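Local coordinates for protein 303aa long hypothetical esterase (Sulfolobus tokodaii, PDB 3AIN) that probably hydrolyses carboxylic esters as a thermostable, hormone-sensitive-lipase-like carboxylesterase of the alpha/beta hydrolase fold, at residues A[146-151]-A[162-167]; A[81-84]-A[89-92]; A[210-215]-A[264-269]; A[294-299]-A[307-312]; A[180-185]-A[238-243]. The protein carries 1 engineered substitution. All coordinates share one frame; numbering follows the deposited sequence.

Contact 1 of 5, residues A[146-151]-A[162-167]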
# COMPACT_ATOMS: atom_id res chain seq x y z
N ASP A 146 -29.53 -0.69 2.73
CA ASP A 146 -30.51 -1.79 2.55
C ASP A 146 -29.80 -2.98 1.90
O ASP A 146 -30.02 -4.13 2.29
CB ASP A 146 -31.67 -1.35 1.64
CG ASP A 146 -32.67 -0.43 2.35
OD1 ASP A 146 -32.55 -0.23 3.58
OD2 ASP A 146 -33.54 0.10 1.66
N ALA A 147 -28.96 -2.71 0.90
CA ALA A 147 -28.18 -3.81 0.28
C ALA A 147 -27.23 -4.47 1.26
O ALA A 147 -27.12 -5.71 1.29
CB ALA A 147 -27.40 -3.27 -0.98
N LEU A 148 -26.52 -3.70 2.07
CA LEU A 148 -25.62 -4.31 3.02
C LEU A 148 -26.37 -5.20 4.01
O LEU A 148 -26.00 -6.24 4.27
CB LEU A 148 -24.84 -3.25 3.77
CG LEU A 148 -23.83 -3.67 4.83
CD1 LEU A 148 -24.58 -4.06 6.00
CD2 LEU A 148 -22.97 -4.78 4.40
N LYS A 149 -27.44 -4.68 4.56
CA LYS A 149 -28.20 -5.41 5.55
C LYS A 149 -28.74 -6.70 4.94
O LYS A 149 -28.69 -7.69 5.53
CB LYS A 149 -29.34 -4.57 6.09
CG LYS A 149 -30.27 -5.24 7.05
CD LYS A 149 -31.34 -4.23 7.53
CE LYS A 149 -32.43 -3.85 6.46
NZ LYS A 149 -32.48 -2.48 5.75
N TRP A 150 -29.27 -6.63 3.74
CA TRP A 150 -29.70 -7.84 3.08
C TRP A 150 -28.55 -8.81 2.88
O TRP A 150 -28.68 -9.98 3.10
CB TRP A 150 -30.41 -7.52 1.76
CG TRP A 150 -30.99 -8.72 1.05
CD1 TRP A 150 -32.26 -9.18 1.15
CD2 TRP A 150 -30.33 -9.59 0.14
NE1 TRP A 150 -32.43 -10.28 0.36
CE2 TRP A 150 -31.25 -10.56 -0.25
CE3 TRP A 150 -29.04 -9.67 -0.34
CZ2 TRP A 150 -30.92 -11.56 -1.12
CZ3 TRP A 150 -28.72 -10.65 -1.19
CH2 TRP A 150 -29.66 -11.58 -1.60
N VAL A 151 -27.40 -8.31 2.41
CA VAL A 151 -26.28 -9.23 2.24
C VAL A 151 -25.86 -9.88 3.57
O VAL A 151 -25.58 -11.08 3.62
CB VAL A 151 -25.05 -8.56 1.55
CG1 VAL A 151 -23.86 -9.51 1.57
CG2 VAL A 151 -25.41 -8.24 0.10
N TYR A 162 -17.08 -16.22 6.28
CA TYR A 162 -15.97 -15.48 6.86
C TYR A 162 -16.26 -14.00 7.09
O TYR A 162 -15.42 -13.31 7.65
CB TYR A 162 -14.70 -15.66 6.03
CG TYR A 162 -14.07 -17.04 6.13
CD1 TYR A 162 -14.14 -17.93 5.08
CD2 TYR A 162 -13.21 -17.35 7.19
CE1 TYR A 162 -13.50 -19.16 5.13
CE2 TYR A 162 -12.55 -18.57 7.24
CZ TYR A 162 -12.73 -19.48 6.23
OH TYR A 162 -12.08 -20.70 6.29
N GLY A 163 -17.51 -13.58 6.89
CA GLY A 163 -17.92 -12.24 7.30
C GLY A 163 -18.05 -11.25 6.15
O GLY A 163 -17.86 -11.61 4.99
N ILE A 164 -18.52 -10.04 6.47
CA ILE A 164 -18.89 -9.05 5.44
C ILE A 164 -18.04 -7.79 5.60
O ILE A 164 -17.83 -7.33 6.71
CB ILE A 164 -20.38 -8.63 5.55
CG1 ILE A 164 -21.28 -9.87 5.77
CG2 ILE A 164 -20.80 -7.81 4.34
CD1 ILE A 164 -21.22 -10.91 4.63
N ALA A 165 -17.59 -7.22 4.48
CA ALA A 165 -16.91 -5.93 4.53
C ALA A 165 -17.66 -5.02 3.58
O ALA A 165 -18.33 -5.51 2.66
CB ALA A 165 -15.45 -6.10 4.02
N VAL A 166 -17.41 -3.70 3.69
CA VAL A 166 -17.87 -2.75 2.68
C VAL A 166 -16.68 -2.06 2.01
O VAL A 166 -15.64 -1.89 2.62
CB VAL A 166 -18.81 -1.66 3.26
CG1 VAL A 166 -20.15 -2.32 3.70
CG2 VAL A 166 -18.17 -0.95 4.44
N GLY A 167 -16.90 -1.60 0.79
CA GLY A 167 -15.85 -0.81 0.13
C GLY A 167 -16.44 0.08 -0.94
O GLY A 167 -17.56 -0.15 -1.42
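Leu148 CD2 is the main contact point between helix 146-151 and strand 164-167. This methyl lies 3.7 Å from Ile164 CG2. It also lies 3.8 Å from Val166 CG1, so one branch of the leucine touches two residues of the strand. Leu148 crosses Val166 at about a right angle and meets Ile164 at a slant. Its CG stands trans to the backbone N (chi1 180°), which carries the branch from the flank of the helix to the strand. Val151 points toward the strand and adds a looser contact, CG1 to Ile164 CD1 at 4.3 Å. All four side chains are buried.

Within the helix segment Lys149 NZ forms a salt bridge with Asp146 OD1 at 3.1 Å. The other carboxylate oxygen, OD2, is hydrogen-bonded to Ser73 OG, outside both segments. This charged pair does not touch the strand segment.

The segment axes are nearly antiparallel, at 160°. This fits a beta-alpha-beta crossover, in which helix 139-153 links strand 123-127 to strand 164-169 across the parallel sheet. Strand 92-96 lies between those two strands, and Leu148 and Val151 both touch it. Helix 171-185 packs against Leu148 and Val166 through Thr179.

Contact 2 of 5, residues A[81-84]-A[89-92]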
# COMPACT_ATOMS: atom_id res chain seq x y z
N VAL A 81 -23.10 -10.16 -8.47
CA VAL A 81 -22.34 -10.95 -7.53
C VAL A 81 -21.19 -11.63 -8.27
O VAL A 81 -21.41 -12.32 -9.27
CB VAL A 81 -23.22 -12.06 -6.91
CG1 VAL A 81 -22.41 -12.90 -5.91
CG2 VAL A 81 -24.47 -11.44 -6.26
N TYR A 82 -19.97 -11.37 -7.83
CA TYR A 82 -18.76 -11.97 -8.46
C TYR A 82 -18.18 -12.98 -7.47
O TYR A 82 -17.79 -12.63 -6.35
CB TYR A 82 -17.68 -10.91 -8.78
CG TYR A 82 -18.14 -9.75 -9.64
CD1 TYR A 82 -17.86 -9.71 -11.01
CD2 TYR A 82 -18.85 -8.67 -9.08
CE1 TYR A 82 -18.27 -8.63 -11.81
CE2 TYR A 82 -19.15 -7.55 -9.85
CZ TYR A 82 -18.92 -7.56 -11.22
OH TYR A 82 -19.28 -6.48 -11.97
N TYR A 83 -18.02 -14.22 -7.92
CA TYR A 83 -17.32 -15.23 -7.13
C TYR A 83 -15.88 -15.38 -7.61
O TYR A 83 -15.61 -15.34 -8.81
CB TYR A 83 -18.01 -16.60 -7.30
CG TYR A 83 -19.37 -16.67 -6.66
CD1 TYR A 83 -19.51 -17.18 -5.38
CD2 TYR A 83 -20.51 -16.29 -7.35
CE1 TYR A 83 -20.75 -17.27 -4.78
CE2 TYR A 83 -21.76 -16.41 -6.76
CZ TYR A 83 -21.87 -16.89 -5.48
OH TYR A 83 -23.11 -16.99 -4.88
N PRO A 84 -14.95 -15.62 -6.69
CA PRO A 84 -13.57 -15.82 -7.11
C PRO A 84 -13.38 -17.24 -7.63
O PRO A 84 -14.33 -18.03 -7.61
CB PRO A 84 -12.79 -15.65 -5.80
CG PRO A 84 -13.73 -16.11 -4.76
CD PRO A 84 -15.10 -15.67 -5.22
N PRO A 89 -15.51 -21.72 1.99
CA PRO A 89 -16.33 -20.52 2.19
C PRO A 89 -15.54 -19.23 1.93
O PRO A 89 -14.31 -19.25 1.95
CB PRO A 89 -16.72 -20.59 3.67
CG PRO A 89 -16.57 -22.06 4.02
CD PRO A 89 -15.38 -22.50 3.24
N TYR A 90 -16.27 -18.11 1.90
CA TYR A 90 -15.71 -16.83 1.49
C TYR A 90 -15.99 -15.75 2.53
O TYR A 90 -16.96 -15.83 3.29
CB TYR A 90 -16.32 -16.38 0.15
CG TYR A 90 -16.20 -17.39 -0.98
CD1 TYR A 90 -14.95 -17.68 -1.54
CD2 TYR A 90 -17.33 -18.01 -1.50
CE1 TYR A 90 -14.83 -18.55 -2.61
CE2 TYR A 90 -17.22 -18.88 -2.59
CZ TYR A 90 -15.96 -19.17 -3.11
OH TYR A 90 -15.86 -19.96 -4.23
N GLY A 91 -15.24 -14.66 2.43
CA GLY A 91 -15.72 -13.37 2.89
C GLY A 91 -16.43 -12.66 1.75
O GLY A 91 -16.32 -13.09 0.60
N VAL A 92 -17.28 -11.69 2.09
CA VAL A 92 -18.08 -10.98 1.09
C VAL A 92 -17.81 -9.48 1.21
O VAL A 92 -17.81 -8.93 2.32
CB VAL A 92 -19.60 -11.18 1.33
CG1 VAL A 92 -20.41 -10.50 0.23
CG2 VAL A 92 -19.92 -12.69 1.36
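Pro84 lies over one face of the Tyr90 ring in a CH-pi contact. The pair joins the last part of strand 76-83 to the loop that leads into strand 92-96, at the N-terminal part of the alpha/beta hydrolase sheet. Pro84 CD stands 4.2 Å from the centroid of the Tyr90 ring, 22° off the ring normal. It is offset toward the rim, on the side of CE1. The proline CG makes the closer approach, 3.4 Å to Tyr90 CE1. The two side chains come from opposite directions. The pyrrolidine ring meets the tyrosine with its CG and CD carbons.

Tyr83 meets Tyr90 at CE2, across the ring from the CE1 that Pro84 touches. Tyr83 CD1 is 4.0 Å from Tyr90 CE2, and that CE2 lies near the plane of the Tyr83 ring, at its edge. The two tyrosine side chains cross at about a right angle. Tyr90 CG is trans to its own carbonyl carbon (chi1 -55°), and this swings the ring out toward Tyr83 and Pro84.

Strand 123-127 lies next to strand 76-83 in the sheet, and its Val123 touches both tyrosines. Thr117 of helix 110-120 packs on Pro84, and Phe158 on Tyr83. The phenol end of Tyr90 is held within the short connection between the two segments, where OH is hydrogen-bonded to Thr86 O.

Contact 3 of 5, residues A[210-215]-A[264-269]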
# COMPACT_ATOMS: atom_id res chain seq x y z
N TYR A 210 -7.74 23.44 -2.56
CA TYR A 210 -7.25 24.60 -3.33
C TYR A 210 -6.05 24.26 -4.22
O TYR A 210 -5.97 24.72 -5.37
CB TYR A 210 -6.91 25.77 -2.39
CG TYR A 210 -8.15 26.40 -1.82
CD1 TYR A 210 -8.84 27.39 -2.52
CD2 TYR A 210 -8.73 25.90 -0.65
CE1 TYR A 210 -10.02 27.94 -2.02
CE2 TYR A 210 -9.96 26.35 -0.21
CZ TYR A 210 -10.58 27.42 -0.86
OH TYR A 210 -11.78 27.88 -0.40
N ASP A 211 -5.15 23.41 -3.73
CA ASP A 211 -3.94 23.06 -4.50
C ASP A 211 -4.34 22.23 -5.71
O ASP A 211 -3.66 22.28 -6.74
CB ASP A 211 -2.98 22.22 -3.64
CG ASP A 211 -2.17 23.05 -2.65
OD1 ASP A 211 -2.21 24.29 -2.68
OD2 ASP A 211 -1.49 22.41 -1.82
N ASN A 212 -5.35 21.37 -5.55
CA ASN A 212 -5.61 20.30 -6.52
C ASN A 212 -6.99 20.45 -7.16
O ASN A 212 -7.44 19.57 -7.89
CB ASN A 212 -5.48 18.91 -5.86
CG ASN A 212 -4.12 18.67 -5.23
OD1 ASN A 212 -4.00 18.03 -4.18
ND2 ASN A 212 -3.08 19.01 -5.97
N GLY A 213 -7.65 21.58 -6.94
CA GLY A 213 -9.04 21.74 -7.41
C GLY A 213 -9.22 22.07 -8.88
O GLY A 213 -10.36 22.14 -9.38
N GLU A 214 -8.12 22.38 -9.57
CA GLU A 214 -8.11 22.42 -11.06
C GLU A 214 -6.93 21.64 -11.63
O GLU A 214 -5.89 21.48 -10.98
CB GLU A 214 -8.07 23.87 -11.58
CG GLU A 214 -9.16 24.76 -11.01
CD GLU A 214 -10.54 24.46 -11.56
OE1 GLU A 214 -10.65 23.74 -12.58
OE2 GLU A 214 -11.53 24.77 -10.87
N GLY A 215 -7.11 21.11 -12.85
CA GLY A 215 -6.02 20.48 -13.58
C GLY A 215 -5.79 19.00 -13.31
O GLY A 215 -4.86 18.41 -13.87
N PRO A 264 -8.09 16.77 -4.92
CA PRO A 264 -8.65 17.74 -3.98
C PRO A 264 -9.22 17.09 -2.70
O PRO A 264 -9.34 17.79 -1.68
CB PRO A 264 -9.76 18.45 -4.79
CG PRO A 264 -10.16 17.44 -5.82
CD PRO A 264 -8.84 16.78 -6.20
N LEU A 265 -9.62 15.82 -2.76
CA LEU A 265 -10.16 15.11 -1.58
C LEU A 265 -9.10 14.54 -0.65
O LEU A 265 -9.43 13.83 0.32
CB LEU A 265 -11.08 13.95 -1.98
CG LEU A 265 -12.29 14.21 -2.89
CD1 LEU A 265 -13.30 13.04 -2.88
CD2 LEU A 265 -12.97 15.51 -2.67
N ARG A 266 -7.82 14.72 -0.99
CA ARG A 266 -6.76 14.05 -0.22
C ARG A 266 -6.89 14.37 1.27
O ARG A 266 -6.82 13.46 2.12
CB ARG A 266 -5.39 14.49 -0.71
CG ARG A 266 -4.23 13.72 -0.10
CD ARG A 266 -2.91 14.42 -0.47
NE ARG A 266 -2.79 15.69 0.24
CZ ARG A 266 -2.29 16.82 -0.27
NH1 ARG A 266 -1.86 16.86 -1.52
NH2 ARG A 266 -2.24 17.93 0.48
N ASP A 267 -6.86 15.66 1.61
CA ASP A 267 -6.79 16.01 3.02
C ASP A 267 -7.99 15.45 3.79
O ASP A 267 -7.86 14.99 4.93
CB ASP A 267 -6.64 17.52 3.22
CG ASP A 267 -5.31 18.04 2.73
OD1 ASP A 267 -4.42 17.23 2.40
OD2 ASP A 267 -5.10 19.26 2.78
N GLN A 268 -9.19 15.57 3.25
CA GLN A 268 -10.34 15.09 4.00
C GLN A 268 -10.34 13.57 4.17
O GLN A 268 -10.80 13.06 5.19
CB GLN A 268 -11.67 15.61 3.41
CG GLN A 268 -12.00 15.03 2.05
CD GLN A 268 -13.28 15.64 1.50
OE1 GLN A 268 -13.34 16.83 1.20
NE2 GLN A 268 -14.32 14.86 1.53
N GLY A 269 -9.80 12.83 3.20
CA GLY A 269 -9.56 11.39 3.44
C GLY A 269 -8.68 11.14 4.64
O GLY A 269 -8.93 10.21 5.40
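Asn212 and Gly213 pack against Pro264 where the last part of helix 207-212 meets the residues before helix 266-278. The contact is mostly van der Waals. Asn212 CB lies 3.5 Å from Pro264 N, and Pro264 CD lies 3.5 Å from Asn212 O. Gly213 CA meets Pro264 CB at 4.3 Å. Ile223 of helix 220-230 also packs on the proline. The guanidinium of Arg266 comes close to the Asn212 side chain.

The polar part centres on Arg266. Its CG is trans to the backbone N (chi1 -172°), and the chain bends at chi3, which brings the guanidinium back beside Asp267. Arg266 NH2 donates to Asp267 OD1 at 3.0 Å in a salt bridge, and NE adds a weak bond to the same oxygen. Arg266 NH1 donates to Glu261 O. A leucine at Arg266 would probably leave Asp267 OD1 without its charged mate and Glu261 O without this donor.

Pro264 O and Asp267 N are both bonded to Ser208 OG. Asp263, Pro264 and Leu265 match the Asp-Pro-Leu motif of hormone-sensitive-lipase-like enzymes, whose aspartate is usually the acid of the catalytic triad.

Contact 4 of 5, residues A[294-299]-A[307-312]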
# COMPACT_ATOMS: atom_id res chain seq x y z
N GLY A 294 -9.38 8.97 -8.76
CA GLY A 294 -9.87 8.03 -9.79
C GLY A 294 -8.86 6.98 -10.22
O GLY A 294 -9.18 6.13 -11.06
N PHE A 295 -7.62 7.10 -9.77
CA PHE A 295 -6.53 6.32 -10.38
C PHE A 295 -6.72 4.81 -10.27
O PHE A 295 -6.21 4.05 -11.11
CB PHE A 295 -5.16 6.73 -9.83
CG PHE A 295 -4.86 6.14 -8.46
CD1 PHE A 295 -4.05 5.01 -8.35
CD2 PHE A 295 -5.27 6.80 -7.32
CE1 PHE A 295 -3.78 4.45 -7.06
CE2 PHE A 295 -5.02 6.28 -6.05
CZ PHE A 295 -4.23 5.12 -5.91
N VAL A 296 -7.51 4.35 -9.30
CA VAL A 296 -7.71 2.91 -9.16
C VAL A 296 -8.60 2.36 -10.27
O VAL A 296 -8.39 1.23 -10.74
CB VAL A 296 -8.29 2.58 -7.79
CG1 VAL A 296 -8.70 1.08 -7.72
CG2 VAL A 296 -7.24 2.89 -6.69
N SER A 297 -9.49 3.20 -10.79
CA SER A 297 -10.32 2.81 -11.95
C SER A 297 -9.48 2.62 -13.19
O SER A 297 -9.89 1.92 -14.13
CB SER A 297 -11.38 3.89 -12.22
OG SER A 297 -12.40 3.78 -11.25
N PHE A 298 -8.36 3.34 -13.25
CA PHE A 298 -7.47 3.27 -14.41
C PHE A 298 -6.32 2.28 -14.23
O PHE A 298 -5.31 2.39 -14.92
CB PHE A 298 -6.97 4.67 -14.76
CG PHE A 298 -8.08 5.64 -15.00
CD1 PHE A 298 -8.93 5.48 -16.07
CD2 PHE A 298 -8.30 6.68 -14.11
CE1 PHE A 298 -10.02 6.31 -16.24
CE2 PHE A 298 -9.37 7.53 -14.29
CZ PHE A 298 -10.27 7.30 -15.31
N PHE A 299 -6.55 1.22 -13.45
CA PHE A 299 -5.52 0.21 -13.17
C PHE A 299 -4.85 -0.42 -14.39
O PHE A 299 -3.71 -0.84 -14.29
CB PHE A 299 -6.03 -0.87 -12.21
CG PHE A 299 -7.11 -1.75 -12.78
CD1 PHE A 299 -6.80 -2.96 -13.38
CD2 PHE A 299 -8.45 -1.39 -12.67
CE1 PHE A 299 -7.80 -3.77 -13.91
CE2 PHE A 299 -9.46 -2.17 -13.22
CZ PHE A 299 -9.14 -3.38 -13.84
N ASP A 307 -1.34 -1.72 -8.16
CA ASP A 307 -0.75 -1.98 -6.84
C ASP A 307 -1.72 -1.66 -5.70
O ASP A 307 -1.74 -2.35 -4.69
CB ASP A 307 0.60 -1.23 -6.67
CG ASP A 307 1.66 -1.72 -7.66
OD1 ASP A 307 1.52 -2.86 -8.16
OD2 ASP A 307 2.67 -1.01 -7.91
N ALA A 308 -2.53 -0.60 -5.86
CA ALA A 308 -3.61 -0.33 -4.91
C ALA A 308 -4.60 -1.49 -4.79
O ALA A 308 -4.97 -1.89 -3.69
CB ALA A 308 -4.35 0.97 -5.26
N ILE A 309 -4.95 -2.08 -5.92
CA ILE A 309 -5.84 -3.23 -5.90
C ILE A 309 -5.15 -4.41 -5.21
O ILE A 309 -5.80 -5.17 -4.50
CB ILE A 309 -6.30 -3.60 -7.30
CG1 ILE A 309 -7.25 -2.51 -7.82
CG2 ILE A 309 -6.99 -4.98 -7.31
CD1 ILE A 309 -7.48 -2.58 -9.32
N GLY A 310 -3.84 -4.57 -5.41
CA GLY A 310 -3.09 -5.62 -4.69
C GLY A 310 -3.14 -5.42 -3.18
O GLY A 310 -3.29 -6.40 -2.42
N LEU A 311 -3.00 -4.18 -2.73
CA LEU A 311 -3.07 -3.85 -1.28
C LEU A 311 -4.45 -4.13 -0.72
O LEU A 311 -4.59 -4.68 0.39
CB LEU A 311 -2.70 -2.39 -1.04
CG LEU A 311 -2.76 -1.85 0.38
CD1 LEU A 311 -1.95 -2.72 1.35
CD2 LEU A 311 -2.29 -0.40 0.44
N ILE A 312 -5.48 -3.68 -1.43
CA ILE A 312 -6.87 -3.98 -1.04
C ILE A 312 -7.08 -5.50 -0.89
O ILE A 312 -7.66 -5.97 0.10
CB ILE A 312 -7.87 -3.43 -2.09
CG1 ILE A 312 -7.85 -1.91 -2.06
CG2 ILE A 312 -9.29 -3.99 -1.82
CD1 ILE A 312 -8.52 -1.24 -3.26
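Phe295 and Phe299 both set CG between the backbone N and the carbonyl carbon (chi1 78° and 67°), and both rings thereby reach helix 307-312. This is the C-terminal end of the alpha/beta hydrolase fold, where the loop after the last strand packs on the final helix. Phe295 CE1 meets Ala308 CB at 4.0 Å. Phe299 CG lies 3.6 Å from Ile309 CD1, and the two side chains cross at a slant.

Val296 sits between the phenylalanines and uses both methyls. CG2 touches Ala308 CB at 3.8 Å, and CG1 touches Ile309 CG1 at 3.9 Å. The same CG2 stands over one face of the Phe295 ring, offset toward the rim. All five side chains are buried.

Leu112 of helix 110-120 covers Val296, Phe299 and Ile309. Phe295 continues the apolar layer onto strand 255-260. Helix 303-321 also takes part in the dimer. Asp307 forms a salt bridge with Lys318 of the second subunit and a hydrogen bond with Thr284 of that subunit. In the loop, Val296 N is bonded to Tyr197 OH, while Val296 O lies in the plane of the Phe299 ring, at its edge.

Contact 5 of 5, residues A[180-185]-A[238-243]. With PO4 (phosphate ion), chain G.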
# COMPACT_ATOMS: atom_id res chain seq x y z
N ALA A 180 -21.20 1.77 6.99
CA ALA A 180 -20.56 1.27 8.20
C ALA A 180 -21.06 1.98 9.46
O ALA A 180 -21.34 1.30 10.46
CB ALA A 180 -19.05 1.36 8.10
N ILE A 181 -21.27 3.29 9.39
CA ILE A 181 -21.83 4.02 10.54
C ILE A 181 -23.24 3.52 10.85
O ILE A 181 -23.58 3.30 12.01
CB ILE A 181 -21.83 5.55 10.31
CG1 ILE A 181 -20.38 6.06 10.31
CG2 ILE A 181 -22.64 6.29 11.43
CD1 ILE A 181 -20.20 7.33 9.55
N LEU A 182 -24.06 3.38 9.81
CA LEU A 182 -25.45 2.95 10.01
C LEU A 182 -25.54 1.52 10.54
O LEU A 182 -26.49 1.19 11.25
CB LEU A 182 -26.24 3.08 8.71
CG LEU A 182 -26.50 4.50 8.22
CD1 LEU A 182 -27.04 4.52 6.79
CD2 LEU A 182 -27.39 5.32 9.17
N SER A 183 -24.57 0.69 10.16
CA SER A 183 -24.50 -0.72 10.60
C SER A 183 -24.21 -0.83 12.09
O SER A 183 -24.80 -1.65 12.79
CB SER A 183 -23.42 -1.47 9.79
OG SER A 183 -23.75 -1.52 8.41
N LYS A 184 -23.36 0.05 12.59
CA LYS A 184 -23.06 0.08 14.02
C LYS A 184 -24.34 0.32 14.82
O LYS A 184 -24.64 -0.41 15.77
CB LYS A 184 -22.00 1.15 14.31
CG LYS A 184 -22.17 1.85 15.64
CD LYS A 184 -20.91 2.61 16.01
CE LYS A 184 -21.01 4.07 15.63
NZ LYS A 184 -20.15 4.94 16.53
N LYS A 185 -25.19 1.18 14.28
CA LYS A 185 -26.40 1.60 14.96
C LYS A 185 -27.41 0.46 15.04
O LYS A 185 -28.20 0.41 15.98
CB LYS A 185 -27.02 2.80 14.25
CG LYS A 185 -26.05 3.95 14.00
CD LYS A 185 -26.71 5.06 13.19
CE LYS A 185 -27.03 6.27 14.06
NZ LYS A 185 -25.92 7.26 14.06
N LEU A 238 -25.62 19.37 7.23
CA LEU A 238 -25.53 18.95 8.65
C LEU A 238 -25.68 17.43 8.88
O LEU A 238 -25.74 16.97 10.03
CB LEU A 238 -26.59 19.66 9.49
CG LEU A 238 -26.27 20.92 10.30
CD1 LEU A 238 -25.04 21.64 9.81
CD2 LEU A 238 -27.50 21.80 10.35
N ASP A 239 -25.92 16.68 7.81
CA ASP A 239 -26.35 15.29 7.94
C ASP A 239 -25.14 14.38 7.78
O ASP A 239 -24.46 14.45 6.76
CB ASP A 239 -27.31 14.98 6.78
CG ASP A 239 -28.16 13.75 7.03
OD1 ASP A 239 -27.65 12.73 7.54
OD2 ASP A 239 -29.36 13.80 6.68
N PHE A 240 -24.84 13.58 8.81
CA PHE A 240 -23.71 12.64 8.74
C PHE A 240 -23.82 11.68 7.58
O PHE A 240 -22.81 11.10 7.18
CB PHE A 240 -23.48 11.87 10.06
CG PHE A 240 -24.46 10.74 10.30
CD1 PHE A 240 -24.20 9.46 9.80
CD2 PHE A 240 -25.67 10.98 10.94
CE1 PHE A 240 -25.11 8.42 10.01
CE2 PHE A 240 -26.62 9.95 11.07
CZ PHE A 240 -26.34 8.68 10.58
N ARG A 241 -25.05 11.47 7.08
CA ARG A 241 -25.21 10.53 5.96
C ARG A 241 -24.66 11.10 4.66
O ARG A 241 -24.54 10.36 3.66
CB ARG A 241 -26.67 10.08 5.80
CG ARG A 241 -27.20 9.29 6.98
CD ARG A 241 -28.71 9.05 6.84
NE ARG A 241 -29.42 10.32 6.75
CZ ARG A 241 -30.70 10.45 6.43
NH1 ARG A 241 -31.42 9.38 6.10
NH2 ARG A 241 -31.23 11.66 6.32
N PHE A 242 -24.45 12.41 4.63
CA PHE A 242 -23.74 13.05 3.51
C PHE A 242 -22.28 13.26 3.89
O PHE A 242 -21.39 13.04 3.07
CB PHE A 242 -24.37 14.42 3.15
CG PHE A 242 -23.61 15.18 2.05
CD1 PHE A 242 -23.32 14.57 0.83
CD2 PHE A 242 -23.11 16.46 2.28
CE1 PHE A 242 -22.59 15.24 -0.15
CE2 PHE A 242 -22.35 17.13 1.29
CZ PHE A 242 -22.15 16.54 0.07
N SER A 243 -22.04 13.83 5.07
CA SER A 243 -20.66 14.07 5.54
C SER A 243 -20.34 13.18 6.74
O SER A 243 -20.52 13.61 7.86
CB SER A 243 -20.50 15.54 5.97
OG SER A 243 -20.64 16.42 4.86
P PO4 G . -34.74 11.89 5.54
O1 PO4 G . -35.75 12.27 6.60
O2 PO4 G . -35.45 11.93 4.20
O3 PO4 G . -33.62 12.91 5.54
O4 PO4 G . -34.21 10.50 5.83
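Asp239 OD1 is gripped twice by Arg241. The backbone N donates to it at 2.9 Å, which makes an Asx turn, and NE donates at 3.1 Å. Both donors come from the same face of the carboxylate plane. Arg241 NH2 completes a side-on pair by reaching Asp239 OD2 on its syn lone pair at 2.9 Å, nearly straight at 170°. The carboxylate thus fixes the rotation of the guanidinium. The outer edge of that group faces a phosphate ion, probably from the crystallisation liquor. NH2 donates to phosphate O3 at 2.8 Å and NH1 to phosphate O4 at 3.0 Å. Arg232 NH1 binds the same ion. A methionine in place of Arg241 would probably leave Asp239 without its side-chain charge partner, with only the backbone N bond to OD1 remaining from this residue, and take away much of the grip on the phosphate.

Phe240 carries the contact with helix 180-185. Ile181 CG2 lies 3.6 Å from its CE1. Leu182 CD2 comes to the ring edge, 3.8 Å from Phe240 CZ. Lys185 NZ reaches the same CZ at an oblique angle. Arg241 CG stands over one face of the ring, toward its rim.

Segment 238-243 belongs to the loop between helix 220-230 and strand 255-260. It lies against the C-terminal part of helix 171-185. That helix packs in turn on helix 139-153, with Leu182 on Val141 and Phe145.

In the fold
Contacts 1 and 2 are neighbours, with centres about 12 Å apart. They meet through the sheet, where Ala165 N lies 2.8 Å from Val92 O. Contacts 1 and 5 have centres about 15 Å apart, and Leu148 CD1 touches Ser183 OG at 3.6 Å. Strand 164-169 and helix 171-185 flank Ser170 of a GxSxG pattern, probably the nucleophile elbow. Contact 3 follows Asp263, and contact 4 begins just after His293. By family Asp263 and His293 probably supply the rest of the catalytic triad. Contacts 3 and 4 are about 19 Å apart between centres, about 8 Å at the nearest atoms. Contacts 3 and 5 interleave along the chain without touching.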